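Long-range contacts in large exoprotein involved in heme utilization or adhesion (Yersinia kristensenii ATCC 33638, PDB 5E3E), which probably acts as the RNA-cleaving toxin domain of a contact-dependent inhibition system, a bacterial member of the RNase A superfamily held here by its immunity protein CdiI: residues Asn90-Ala96 / Ile107-Thr113; Lys26-Thr32 / Ile74-Arg80; Lys43-Asn48 / Glu65-Gln69. All coordinates share one frame. Residue numbers count along the deposited sequence, not the author numbering.

Interaction 1. Residues Asn90-Ala96 / Ile107-Thr113; sequences NARIIIA and IITGYPT. With NA (sodium ion), chain G.
Residues 90-96 and 107-113 form an antiparallel beta hairpin, the segment axes 4.0 Å apart at closest and at 152°. Backbone hydrogen bonds set the register: Arg92 N to Tyr111 O 2.9 Å, Tyr111 N to Arg92 O 3.0 Å, Ile94 N to Thr109 O 2.8 Å. Thr113 N also donates to Asn90 O (2.8 Å). A classic beta bulge interrupts the ladder: Ile108 (phi/psi -81/-51°) and Thr109 both face Ile94, whose O receives Ile108 N at 2.8 Å and, weakly, Thr109 N at 3.3 Å. Gly110 pairs with Ile93, where a CB would clash with Ile93 CD1.

Apolar packing joins Ile93 CG2 to Ile107 CG2 (4.0 Å) and Ala96 CB to Ile108 CG1 (3.7 Å); beta-branched isoleucines suit the extended backbone.

With chi1 and chi2 t, Arg92 extends to a water that bridges its NH1 (2.9 Å) and Tyr111 OH (2.7 Å; chi1 p). Asn90 OD1 binds sodium at 2.6 Å, with three waters, Ser70 and Thr89.

Arg92 also forms salt bridges to Asp67 and to Asp74 of CdiI; on the same face Thr109 and Tyr111 hydrogen-bond Asp21 and Gln20 of CdiI, and Ile94 packs on its Cys16, so this mixed face binds the immunity protein.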
loop_
_atom_site.group_PDB
_atom_site.type_symbol
_atom_site.label_atom_id
_atom_site.label_comp_id
_atom_site.label_asym_id
_atom_site.label_seq_id
_atom_site.Cartn_x
_atom_site.Cartn_y
_atom_site.Cartn_z
ATOM N N ASN B 90 8.536 -7.856 8.758
ATOM C CA ASN B 90 8.401 -7.806 7.303
ATOM C C ASN B 90 8.372 -6.357 6.810
ATOM O O ASN B 90 8.196 -5.452 7.590
ATOM C CB ASN B 90 7.110 -8.460 6.902
ATOM C CG ASN B 90 7.110 -9.943 7.169
ATOM O OD1 ASN B 90 8.141 -10.543 7.471
ATOM N ND2 ASN B 90 5.928 -10.556 7.024
ATOM N N ALA B 91 8.499 -6.158 5.512
ATOM C CA ALA B 91 8.452 -4.806 4.954
ATOM C C ALA B 91 7.943 -4.752 3.538
ATOM O O ALA B 91 7.900 -5.757 2.852
ATOM C CB ALA B 91 9.827 -4.173 5.008
ATOM N N ARG B 92 7.638 -3.556 3.070
ATOM C CA ARG B 92 7.149 -3.398 1.705
ATOM C C ARG B 92 7.850 -2.181 1.197
ATOM O O ARG B 92 7.912 -1.158 1.870
ATOM C CB ARG B 92 5.638 -3.204 1.679
ATOM C CG ARG B 92 5.038 -2.981 0.286
ATOM C CD ARG B 92 3.509 -2.863 0.310
ATOM N NE ARG B 92 2.979 -4.132 0.823
ATOM C CZ ARG B 92 2.037 -4.260 1.750
ATOM N NH1 ARG B 92 1.413 -3.209 2.263
ATOM N NH2 ARG B 92 1.687 -5.476 2.135
ATOM N N ILE B 93 8.353 -2.294 -0.026
ATOM C CA ILE B 93 8.936 -1.175 -0.736
ATOM C C ILE B 93 8.110 -0.921 -1.978
ATOM O O ILE B 93 7.679 -1.867 -2.618
ATOM C CB ILE B 93 10.397 -1.507 -1.191
ATOM C CG1 ILE B 93 11.260 -2.057 -0.027
ATOM C CG2 ILE B 93 11.033 -0.311 -1.864
ATOM C CD1 ILE B 93 11.336 -1.254 1.192
ATOM N N ILE B 94 7.881 0.337 -2.330
ATOM C CA ILE B 94 7.172 0.650 -3.567
ATOM C C ILE B 94 8.136 1.379 -4.468
ATOM O O ILE B 94 8.707 2.402 -4.050
ATOM C CB ILE B 94 5.936 1.557 -3.336
ATOM C CG1 ILE B 94 4.922 0.928 -2.365
ATOM C CG2 ILE B 94 5.242 1.906 -4.666
ATOM C CD1 ILE B 94 4.512 -0.459 -2.719
ATOM N N ILE B 95 8.295 0.888 -5.694
ATOM C CA ILE B 95 9.142 1.541 -6.689
ATOM C C ILE B 95 8.329 2.001 -7.882
ATOM O O ILE B 95 7.198 1.575 -8.086
ATOM C CB ILE B 95 10.312 0.650 -7.133
ATOM C CG1 ILE B 95 9.841 -0.567 -7.947
ATOM C CG2 ILE B 95 11.110 0.222 -5.932
ATOM C CD1 ILE B 95 10.974 -1.321 -8.617
ATOM N N ALA B 96 8.900 2.921 -8.630
ATOM C CA ALA B 96 8.262 3.371 -9.851
ATOM C C ALA B 96 9.262 3.416 -10.972
ATOM O O ALA B 96 10.427 3.745 -10.767
ATOM C CB ALA B 96 7.655 4.734 -9.655
ATOM N N ILE B 107 12.807 4.576 -5.786
ATOM C CA ILE B 107 12.077 4.141 -4.621
ATOM C C ILE B 107 11.107 5.251 -4.189
ATOM O O ILE B 107 11.495 6.387 -3.826
ATOM C CB ILE B 107 13.035 3.798 -3.469
ATOM C CG1 ILE B 107 13.911 2.609 -3.873
ATOM C CG2 ILE B 107 12.252 3.466 -2.213
ATOM C CD1 ILE B 107 15.139 2.494 -3.007
ATOM N N ILE B 108 9.828 4.924 -4.237
ATOM C CA ILE B 108 8.801 5.899 -3.891
ATOM C C ILE B 108 8.668 5.977 -2.386
ATOM O O ILE B 108 8.680 7.054 -1.817
ATOM C CB ILE B 108 7.451 5.508 -4.508
ATOM C CG1 ILE B 108 7.583 5.557 -6.046
ATOM C CG2 ILE B 108 6.345 6.433 -4.055
ATOM C CD1 ILE B 108 7.871 6.932 -6.641
ATOM N N THR B 109 8.515 4.818 -1.762
ATOM C CA THR B 109 8.468 4.753 -0.290
ATOM C C THR B 109 8.685 3.321 0.158
ATOM O O THR B 109 8.862 2.419 -0.658
ATOM C CB THR B 109 7.122 5.303 0.255
ATOM O OG1 THR B 109 7.190 5.512 1.680
ATOM C CG2 THR B 109 5.983 4.431 -0.106
ATOM N N GLY B 110 8.718 3.141 1.467
ATOM C CA GLY B 110 8.802 1.797 2.019
ATOM C C GLY B 110 8.647 1.864 3.528
ATOM O O GLY B 110 8.898 2.889 4.128
ATOM N N TYR B 111 8.240 0.742 4.128
ATOM C CA TYR B 111 7.993 0.700 5.558
ATOM C C TYR B 111 7.743 -0.711 6.040
ATOM O O TYR B 111 7.421 -1.605 5.245
ATOM C CB TYR B 111 6.793 1.561 5.941
ATOM C CG TYR B 111 5.597 1.526 4.981
ATOM C CD1 TYR B 111 4.742 0.421 4.909
ATOM C CD2 TYR B 111 5.346 2.612 4.166
ATOM C CE1 TYR B 111 3.654 0.424 4.019
ATOM C CE2 TYR B 111 4.268 2.645 3.309
ATOM C CZ TYR B 111 3.432 1.548 3.247
ATOM O OH TYR B 111 2.383 1.650 2.390
ATOM N N PRO B 112 7.833 -0.915 7.357
ATOM C CA PRO B 112 7.549 -2.262 7.870
ATOM C C PRO B 112 6.076 -2.623 7.706
ATOM O O PRO B 112 5.220 -1.718 7.700
ATOM C CB PRO B 112 7.897 -2.165 9.345
ATOM C CG PRO B 112 8.833 -1.000 9.467
ATOM C CD PRO B 112 8.441 -0.046 8.374
ATOM N N THR B 113 5.799 -3.920 7.593
ATOM C CA THR B 113 4.438 -4.414 7.482
ATOM C C THR B 113 4.255 -5.547 8.473
ATOM O O THR B 113 5.123 -6.375 8.600
ATOM C CB THR B 113 4.101 -4.895 6.049
ATOM O OG1 THR B 113 5.083 -5.836 5.584
ATOM C CG2 THR B 113 4.063 -3.734 5.081
HETATM NA NA NA G . 7.984 -12.126 9.474
HETATM O O HOH W 1 5.997 -8.403 10.330
HETATM O O HOH W 2 3.607 -8.465 6.314
HETATM O O HOH W 3 5.281 -6.986 3.207
HETATM O O HOH W 4 1.193 -0.498 1.180
HETATM O O HOH W 5 8.189 -13.474 11.374
HETATM O O HOH W 6 5.781 -11.359 10.021
HETATM O O HOH W 7 7.157 -13.772 8.147
#

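Interaction 2. Residues Lys26-Thr32 / Ile74-Arg80; sequences KSASSFT and IGISVSR
Phe31, chi1 m, lays its ring beside Ile74, with Phe31 CD1 4.1 Å from Ile74 CD1 and the carbonyl of Ile74 at the ring edge near its plane; helix 34-47 covers both side chains through Val40. From here strands 27-31 and 75-79 run antiparallel, axes 4.7 Å apart at closest and at 169°. Ala28-Val78 and Ser30-Ile76 are the hydrogen-bonded pairs: Ala28 N to Val78 O 2.9 Å, Val78 N to Ala28 O 3.0 Å, Ser30 N to Ile76 O 3.0 Å, Ile76 N to Ser30 O 2.9 Å. Beyond the strand ends the ladder continues with Thr32 N to Ile74 O (3.0 Å) and Arg80 N to Lys26 O (2.9 Å).

Gly75 lies opposite Phe31, CA to CA 4.1 Å; a CB there would collide with Ser30 O. The non-hydrogen-bonded pairs Ser27-Ser79 and Ser29-Ser77 put small hydroxyl side chains on one face, and a water bridges Ser27 OG (2.7 Å) and Ser77 OG (2.8 Å). On the other face Ala28 CB meets Val78 CG2 at 4.4 Å.

The CA-to-CB bond of Lys26 points away from 74-80, and its NZ forms a salt bridge with Asp74 and a hydrogen bond with Cys75 O, both of the CdiI chain. The alternating pairs join strand 27-31, through 75-79, to strand 86-97, with the Ala28-Val78 face under helix 13-19, consistent with a domain of the RNase A superfamily.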
loop_
_atom_site.group_PDB
_atom_site.type_symbol
_atom_site.label_atom_id
_atom_site.label_comp_id
_atom_site.label_asym_id
_atom_site.label_seq_id
_atom_site.Cartn_x
_atom_site.Cartn_y
_atom_site.Cartn_z
ATOM N N LYS B 26 -5.052 3.416 8.675
ATOM C CA LYS B 26 -5.481 2.374 9.613
ATOM C C LYS B 26 -4.337 2.016 10.555
ATOM O O LYS B 26 -4.582 1.452 11.644
ATOM C CB LYS B 26 -5.966 1.097 8.911
ATOM C CG LYS B 26 -4.885 0.211 8.352
ATOM C CD LYS B 26 -5.344 -1.199 8.170
ATOM C CE LYS B 26 -4.145 -2.078 7.914
ATOM N NZ LYS B 26 -3.583 -1.810 6.579
ATOM N N SER B 27 -3.118 2.240 10.074
ATOM C CA SER B 27 -1.889 1.883 10.801
ATOM C C SER B 27 -0.726 2.668 10.246
ATOM O O SER B 27 -0.788 3.212 9.138
ATOM C CB SER B 27 -1.584 0.390 10.745
ATOM O OG SER B 27 -1.115 -0.031 9.494
ATOM N N ALA B 28 0.325 2.757 11.048
ATOM C CA ALA B 28 1.488 3.526 10.663
ATOM C C ALA B 28 2.709 2.823 11.196
ATOM O O ALA B 28 2.738 2.371 12.338
ATOM C CB ALA B 28 1.379 4.918 11.231
ATOM N N SER B 29 3.761 2.797 10.414
ATOM C CA SER B 29 4.955 2.080 10.815
ATOM C C SER B 29 6.239 2.824 10.431
ATOM O O SER B 29 6.232 3.742 9.591
ATOM C CB SER B 29 4.923 0.701 10.181
ATOM O OG SER B 29 4.997 0.802 8.750
ATOM N N SER B 30 7.343 2.371 11.019
ATOM C CA SER B 30 8.642 3.015 10.864
ATOM C C SER B 30 9.753 1.991 11.092
ATOM O O SER B 30 9.685 1.210 12.051
ATOM C CB SER B 30 8.800 4.150 11.869
ATOM O OG SER B 30 10.081 4.728 11.782
ATOM N N PHE B 31 10.774 2.027 10.230
ATOM C CA PHE B 31 12.012 1.279 10.446
ATOM C C PHE B 31 12.721 1.844 11.673
ATOM O O PHE B 31 12.608 3.027 11.990
ATOM C CB PHE B 31 12.957 1.389 9.256
ATOM C CG PHE B 31 12.433 0.752 8.010
ATOM C CD1 PHE B 31 12.375 -0.642 7.897
ATOM C CD2 PHE B 31 11.964 1.531 6.967
ATOM C CE1 PHE B 31 11.907 -1.223 6.750
ATOM C CE2 PHE B 31 11.509 0.953 5.827
ATOM C CZ PHE B 31 11.457 -0.438 5.722
ATOM N N THR B 32 13.434 0.983 12.368
ATOM C CA THR B 32 14.139 1.372 13.601
ATOM C C THR B 32 15.092 2.544 13.362
ATOM O O THR B 32 15.185 3.446 14.170
ATOM C CB THR B 32 14.948 0.200 14.095
ATOM O OG1 THR B 32 14.049 -0.887 14.310
ATOM C CG2 THR B 32 15.647 0.525 15.427
ATOM N N ILE B 74 12.565 -5.203 12.420
ATOM C CA ILE B 74 13.172 -4.110 11.688
ATOM C C ILE B 74 12.488 -2.776 11.935
ATOM O O ILE B 74 12.861 -1.760 11.348
ATOM C CB ILE B 74 13.288 -4.451 10.164
ATOM C CG1 ILE B 74 11.952 -4.893 9.516
ATOM C CG2 ILE B 74 14.274 -5.574 9.961
ATOM C CD1 ILE B 74 10.803 -3.987 9.711
ATOM N N GLY B 75 11.512 -2.740 12.836
ATOM C CA GLY B 75 10.774 -1.544 13.120
ATOM C C GLY B 75 9.530 -1.816 13.940
ATOM O O GLY B 75 9.399 -2.909 14.563
ATOM N N ILE B 76 8.663 -0.801 13.943
ATOM C CA ILE B 76 7.494 -0.749 14.797
ATOM C C ILE B 76 6.271 -0.330 13.988
ATOM O O ILE B 76 6.383 0.325 12.948
ATOM C CB ILE B 76 7.655 0.191 16.010
ATOM C CG1 ILE B 76 7.978 1.627 15.565
ATOM C CG2 ILE B 76 8.719 -0.380 16.959
ATOM C CD1 ILE B 76 7.956 2.668 16.661
ATOM N N SER B 77 5.123 -0.705 14.535
ATOM C CA SER B 77 3.832 -0.387 13.951
ATOM C C SER B 77 2.815 -0.110 15.031
ATOM O O SER B 77 2.832 -0.732 16.077
ATOM C CB SER B 77 3.357 -1.529 13.066
ATOM O OG SER B 77 2.103 -1.228 12.443
ATOM N N VAL B 78 1.925 0.829 14.745
ATOM C CA VAL B 78 0.763 1.080 15.551
ATOM C C VAL B 78 -0.482 1.045 14.657
ATOM O O VAL B 78 -0.422 1.319 13.458
ATOM C CB VAL B 78 0.842 2.416 16.317
ATOM C CG1 VAL B 78 2.039 2.397 17.273
ATOM C CG2 VAL B 78 0.900 3.604 15.372
ATOM N N SER B 79 -1.598 0.728 15.298
ATOM C CA SER B 79 -2.901 0.603 14.625
ATOM C C SER B 79 -3.994 1.441 15.296
ATOM O O SER B 79 -3.994 1.619 16.505
ATOM C CB SER B 79 -3.328 -0.885 14.630
ATOM O OG SER B 79 -2.535 -1.591 13.683
ATOM N N ARG B 80 -4.930 1.931 14.496
ATOM C CA ARG B 80 -6.060 2.700 14.999
ATOM C C ARG B 80 -6.804 1.959 16.096
ATOM O O ARG B 80 -6.973 0.747 16.037
ATOM C CB ARG B 80 -7.025 3.038 13.839
ATOM C CG ARG B 80 -8.057 4.083 14.188
ATOM C CD ARG B 80 -8.788 4.565 12.937
ATOM N NE ARG B 80 -7.852 5.306 12.107
ATOM C CZ ARG B 80 -7.701 6.629 12.141
ATOM N NH1 ARG B 80 -6.793 7.199 11.363
ATOM N NH2 ARG B 80 -8.456 7.384 12.941
HETATM O O HOH W 8 1.573 -0.190 9.914
#

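Interaction 3. Residues Lys43-Asn48 / Glu65-Gln69; sequences KAIDSN and EIDYQ
Lys43, on the last turns of helix 34-47, runs its side chain along the Tyr68 ring (chi1 m, chi2 t) and bends at chi3 (m), so that NZ donates to Tyr68 OH at 2.9 Å; Tyr68, chi1 t, reaches back to meet it. Ala44 points toward the strand, and its small CB allows close approach: 4.0 Å to Tyr68 CB and 3.9 Å to Ile66 CD1, with its CA 5.1 Å from Tyr68 CA. Ile45 turns its CB away, yet its CG1 comes within 3.9 Å of Ile66 CD1. This is a helix packed across a beta sheet, the axes of helix 43-47 and strand 65-68 crossing at 110° and 7.7 Å apart at closest, with Ile93 of the neighbouring strand completing the apolar layer. Ser47 returns its OG weakly to Lys43 O (3.2 Å). Asn48, chi1 m, uses its amide twice at the helix end: ND2 donates to Ala44 O (2.7 Å) and Asp67 O (3.2 Å), while a water links Asn48 OD1 (2.9 Å) to Asp67 N (2.8 Å).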
loop_
_atom_site.group_PDB
_atom_site.type_symbol
_atom_site.label_atom_id
_atom_site.label_comp_id
_atom_site.label_asym_id
_atom_site.label_seq_id
_atom_site.Cartn_x
_atom_site.Cartn_y
_atom_site.Cartn_z
ATOM N N LYS B 43 18.117 -5.674 0.599
ATOM C CA LYS B 43 17.744 -7.104 0.568
ATOM C C LYS B 43 16.453 -7.355 -0.237
ATOM O O LYS B 43 16.345 -8.326 -0.988
ATOM C CB LYS B 43 17.603 -7.671 1.978
ATOM C CG LYS B 43 18.932 -7.774 2.725
ATOM C CD LYS B 43 18.756 -8.397 4.093
ATOM C CE LYS B 43 18.111 -7.431 5.067
ATOM N NZ LYS B 43 18.245 -7.879 6.474
ATOM N N ALA B 44 15.477 -6.475 -0.084
ATOM C CA ALA B 44 14.216 -6.605 -0.801
ATOM C C ALA B 44 14.434 -6.439 -2.298
ATOM O O ALA B 44 13.864 -7.173 -3.095
ATOM C CB ALA B 44 13.205 -5.575 -0.299
ATOM N N ILE B 45 15.251 -5.478 -2.700
ATOM C CA ILE B 45 15.528 -5.312 -4.136
ATOM C C ILE B 45 16.268 -6.545 -4.695
ATOM O O ILE B 45 15.905 -7.092 -5.758
ATOM C CB ILE B 45 16.333 -4.031 -4.409
ATOM C CG1 ILE B 45 15.441 -2.793 -4.235
ATOM C CG2 ILE B 45 16.947 -4.074 -5.819
ATOM C CD1 ILE B 45 16.223 -1.521 -3.976
ATOM N N ASP B 46 17.282 -6.993 -3.973
ATOM C CA ASP B 46 18.093 -8.118 -4.420
ATOM C C ASP B 46 17.297 -9.413 -4.487
ATOM O O ASP B 46 17.438 -10.187 -5.442
ATOM C CB ASP B 46 19.322 -8.308 -3.528
ATOM C CG ASP B 46 20.358 -7.201 -3.718
ATOM O OD1 ASP B 46 20.336 -6.503 -4.760
ATOM O OD2 ASP B 46 21.200 -7.027 -2.824
ATOM N N SER B 47 16.440 -9.658 -3.509
ATOM C CA SER B 47 15.619 -10.865 -3.551
ATOM C C SER B 47 14.430 -10.794 -4.530
ATOM O O SER B 47 13.766 -11.810 -4.751
ATOM C CB SER B 47 15.175 -11.270 -2.148
ATOM O OG SER B 47 14.112 -10.484 -1.690
ATOM N N ASN B 48 14.168 -9.624 -5.123
ATOM C CA ASN B 48 13.069 -9.460 -6.097
ATOM C C ASN B 48 13.554 -9.012 -7.464
ATOM O O ASN B 48 12.787 -8.452 -8.250
ATOM C CB ASN B 48 12.059 -8.439 -5.583
ATOM C CG ASN B 48 11.208 -8.986 -4.463
ATOM O OD1 ASN B 48 10.215 -9.685 -4.698
ATOM N ND2 ASN B 48 11.581 -8.669 -3.241
ATOM N N GLU B 65 5.242 -3.219 -6.271
ATOM C CA GLU B 65 5.377 -3.625 -4.866
ATOM C C GLU B 65 6.423 -4.716 -4.746
ATOM O O GLU B 65 6.353 -5.720 -5.463
ATOM C CB GLU B 65 4.028 -4.205 -4.405
ATOM C CG GLU B 65 4.029 -4.867 -3.034
ATOM C CD GLU B 65 2.717 -5.557 -2.699
ATOM O OE1 GLU B 65 1.680 -5.314 -3.396
ATOM O OE2 GLU B 65 2.726 -6.325 -1.684
ATOM N N ILE B 66 7.377 -4.562 -3.825
ATOM C CA ILE B 66 8.291 -5.627 -3.541
ATOM C C ILE B 66 8.297 -5.816 -2.046
ATOM O O ILE B 66 8.416 -4.858 -1.293
ATOM C CB ILE B 66 9.711 -5.399 -4.083
ATOM C CG1 ILE B 66 10.336 -4.156 -3.507
ATOM C CG2 ILE B 66 9.676 -5.290 -5.618
ATOM C CD1 ILE B 66 11.844 -4.093 -3.644
ATOM N N ASP B 67 8.136 -7.057 -1.639
ATOM C CA ASP B 67 7.988 -7.387 -0.231
ATOM C C ASP B 67 9.231 -8.063 0.289
ATOM O O ASP B 67 10.037 -8.621 -0.477
ATOM C CB ASP B 67 6.718 -8.219 -0.027
ATOM C CG ASP B 67 5.446 -7.420 -0.366
ATOM O OD1 ASP B 67 5.241 -6.343 0.233
ATOM O OD2 ASP B 67 4.672 -7.840 -1.244
ATOM N N TYR B 68 9.427 -7.921 1.596
ATOM C CA TYR B 68 10.577 -8.417 2.313
ATOM C C TYR B 68 9.995 -9.194 3.483
ATOM O O TYR B 68 9.084 -8.701 4.157
ATOM C CB TYR B 68 11.374 -7.240 2.838
ATOM C CG TYR B 68 12.449 -7.587 3.857
ATOM C CD1 TYR B 68 13.685 -8.062 3.442
ATOM C CD2 TYR B 68 12.224 -7.430 5.219
ATOM C CE1 TYR B 68 14.659 -8.367 4.346
ATOM C CE2 TYR B 68 13.219 -7.712 6.149
ATOM C CZ TYR B 68 14.432 -8.191 5.697
ATOM O OH TYR B 68 15.446 -8.499 6.590
ATOM N N GLN B 69 10.482 -10.416 3.697
ATOM C CA GLN B 69 10.053 -11.226 4.808
ATOM C C GLN B 69 11.285 -11.580 5.658
ATOM O O GLN B 69 12.369 -11.843 5.137
ATOM C CB GLN B 69 9.350 -12.498 4.306
ATOM C CG GLN B 69 8.109 -12.229 3.446
ATOM C CD GLN B 69 8.420 -12.002 1.965
ATOM O OE1 GLN B 69 9.347 -12.616 1.401
ATOM N NE2 GLN B 69 7.631 -11.132 1.314
HETATM O O HOH W 9 7.715 -9.257 -3.345
#

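All three interactions share one antiparallel sheet, in which strand 86-97 borders strands 63-68, 75-79 and 105-113. Interaction 1 lies about 3 Å from the centre of the folded chain, its centre about 9 Å from that of interaction 3 and about 13 Å from that of interaction 2; the latter two, centres about 19 Å apart, sit on opposite sides. In sequence, interaction 2 brackets interaction 3, and both close before interaction 1. Backbone bonds Ile93 N to Ile66 O and Ala91 O to Tyr68 N (both 2.9 Å) tie 1 to 3; Ser29 OG meets Pro112 O at 2.7 Å between 1 and 2. Strand 86-97 thus joins the helix-packed strand of interaction 3 to the strand pair of interaction 2, and CdiI binds residues of all three.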